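AtRbcX1 (Arabidopsis thaliana, PDB 4GR2) acts as a homodimeric chloroplast chaperone of the RbcX family that takes part in the assembly of Rubisco and interacts with its large subunit. Local coordinates at the interface of chains A and B. Numbering follows the deposited sequence. Chains: chain A/B, AtRbcX1.

The interface of chains A and B. Residues chain A 103-104, 107-108; chain B 20, 59, 83-84.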
ATOM      1  N   ASN A 103       1.574  14.837  -0.867  1.00 49.92           N
ATOM      2  CA  ASN A 103       0.195  14.423  -1.157  1.00 49.42           C
ATOM      3  C   ASN A 103      -0.736  14.938  -0.075  1.00 50.36           C
ATOM      4  O   ASN A 103      -1.777  15.533  -0.371  1.00 49.85           O
ATOM      5  CB  ASN A 103       0.060  12.886  -1.283  1.00 42.96           C
ATOM      6  CG  ASN A 103       0.647  12.357  -2.568  1.00 52.46           C
ATOM      7  OD1 ASN A 103       0.886  13.126  -3.501  1.00 55.81           O
ATOM      8  ND2 ASN A 103       0.880  11.036  -2.636  1.00 47.28           N
ATOM      9  N   VAL A 104      -0.349  14.732   1.184  1.00 46.21           N
ATOM     10  CA  VAL A 104      -1.185  15.177   2.292  1.00 49.00           C
ATOM     11  C   VAL A 104      -1.298  16.723   2.350  1.00 54.82           C
ATOM     12  O   VAL A 104      -2.387  17.268   2.589  1.00 47.01           O
ATOM     13  CB  VAL A 104      -0.704  14.601   3.630  1.00 52.56           C
ATOM     14  CG1 VAL A 104      -1.659  14.977   4.745  1.00 52.69           C
ATOM     15  CG2 VAL A 104      -0.624  13.107   3.538  1.00 48.77           C
ATOM     16  N   SER A 107      -3.392  17.813  -0.660  1.00 54.42           N
ATOM     17  CA  SER A 107      -4.775  17.401  -0.429  1.00 55.54           C
ATOM     18  C   SER A 107      -5.489  18.358   0.519  1.00 56.00           C
ATOM     19  O   SER A 107      -6.652  18.711   0.290  1.00 52.97           O
ATOM     20  CB  SER A 107      -4.842  15.980   0.130  1.00 56.00           C
ATOM     21  OG  SER A 107      -6.103  15.697   0.740  1.00 50.76           O
ATOM     22  N   ASN A 108      -4.812  18.730   1.603  1.00 54.24           N
ATOM     23  CA  ASN A 108      -5.377  19.670   2.567  1.00 55.54           C
ATOM     24  C   ASN A 108      -5.778  20.967   1.868  1.00 56.00           C
ATOM     25  O   ASN A 108      -6.904  21.443   2.003  1.00 56.11           O
ATOM     26  CB  ASN A 108      -4.366  19.993   3.666  1.00 57.02           C
ATOM     27  CG  ASN A 108      -4.231  18.881   4.693  1.00 61.35           C
ATOM     28  OD1 ASN A 108      -5.056  17.965   4.758  1.00 59.87           O
ATOM     29  ND2 ASN A 108      -3.186  18.964   5.511  1.00 56.36           N
TER
ATOM     30  N   HIS B  20      -1.015   7.995   1.769  1.00 41.10           N
ATOM     31  CA  HIS B  20      -1.934   9.135   1.932  1.00 44.71           C
ATOM     32  C   HIS B  20      -3.323   8.644   2.381  1.00 44.92           C
ATOM     33  O   HIS B  20      -3.826   9.030   3.442  1.00 42.62           O
ATOM     34  CB  HIS B  20      -1.988   9.940   0.617  1.00 44.69           C
ATOM     35  CG  HIS B  20      -2.988  11.062   0.622  1.00 53.83           C
ATOM     36  ND1 HIS B  20      -3.971  11.189  -0.337  1.00 50.76           N
ATOM     37  CD2 HIS B  20      -3.149  12.111   1.462  1.00 51.93           C
ATOM     38  CE1 HIS B  20      -4.702  12.257  -0.084  1.00 48.02           C
ATOM     39  NE2 HIS B  20      -4.228  12.832   1.006  1.00 59.57           N
ATOM     40  N   ASP B  59      -9.999  11.189   0.147  1.00 52.34           N
ATOM     41  CA  ASP B  59     -10.282  12.600  -0.089  1.00 45.62           C
ATOM     42  C   ASP B  59     -11.731  12.814  -0.519  1.00 54.13           C
ATOM     43  O   ASP B  59     -12.339  13.846  -0.177  1.00 50.97           O
ATOM     44  CB  ASP B  59      -9.313  13.210  -1.091  1.00 48.67           C
ATOM     45  CG  ASP B  59      -7.945  13.471  -0.479  1.00 49.91           C
ATOM     46  OD1 ASP B  59      -7.748  13.094   0.699  1.00 43.71           O
ATOM     47  OD2 ASP B  59      -7.072  14.018  -1.179  1.00 53.24           O
ATOM     48  N   ARG B  83      -4.483  13.825  10.503  1.00 53.51           N
ATOM     49  CA  ARG B  83      -3.788  12.961   9.548  1.00 56.25           C
ATOM     50  C   ARG B  83      -2.461  13.609   9.156  1.00 55.19           C
ATOM     51  O   ARG B  83      -1.511  12.914   8.798  1.00 47.29           O
ATOM     52  CB  ARG B  83      -4.650  12.579   8.321  1.00 56.24           C
ATOM     53  CG  ARG B  83      -4.359  13.361   7.060  1.00 58.63           C
ATOM     54  CD  ARG B  83      -5.396  13.165   5.972  1.00 50.69           C
ATOM     55  NE  ARG B  83      -5.422  14.317   5.060  1.00 51.02           N
ATOM     56  CZ  ARG B  83      -5.857  14.258   3.806  1.00 54.45           C
ATOM     57  NH1 ARG B  83      -6.301  13.101   3.317  1.00 43.47           N
ATOM     58  NH2 ARG B  83      -5.846  15.340   3.038  1.00 45.36           N
ATOM     59  N   SER B  84      -2.383  14.938   9.231  1.00 49.89           N
ATOM     60  CA  SER B  84      -1.119  15.606   8.918  1.00 57.85           C
ATOM     61  C   SER B  84      -0.106  15.393  10.047  1.00 55.84           C
ATOM     62  O   SER B  84       1.065  15.055   9.812  1.00 50.58           O
ATOM     63  CB  SER B  84      -1.318  17.097   8.651  1.00 53.70           C
ATOM     64  OG  SER B  84      -0.146  17.643   8.074  1.00 62.46           O
TER
HETATM   65  O   HOH W   1      -3.973  16.301   6.295  1.00 58.06           O
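A:Ser107 points its hydroxyl into a polar corner of chain B made by B:Asp59, B:Arg83 and B:His20. OG, turned away from the backbone N of its own residue (chi1 162°), donates to B:Asp59 OD2 at 2.7 Å, reaching the carboxylate from above its plane. The other carboxylate oxygen, OD1, takes NH1 of B:Arg83 at 3.0 Å in a nearly straight salt bridge within chain B, which, with the bonds of NH2 and NE, is likely to hold the guanidinium in its rotation. The close approach of B:Arg83 NH2 to A:Ser107 OG is too short to interpret. The same NH2 donates to the amide oxygen OD1 of A:Asn108 at 3.2 Å, from above the carbonyl plane, with amide and guanidinium planes 35° apart. Packing is close beside this corner, where A:Val104 CG2 meets the imidazole CD2 of B:His20 at 3.4 Å, while CG1 lies alongside the arginine chain, 3.9 Å from B:Arg83 CG. With B:Asp59 replaced by an alanine, the A:Ser107 hydroxyl would probably lose this acceptor and the B:Arg83 guanidinium this carboxylate partner, leaving it freer to turn. The A:Asn108 side is looser: water 1 links its OD1 to B:Arg83 NE, 2.8 Å from the water, and B:Ser84 CB stays 4.1 Å from the amide ND2. The patch lies where the C-terminal helix 93-116 of chain A crosses the helical bundle of chain B, and the two-fold axis of the homodimer repeats it with the chains exchanged.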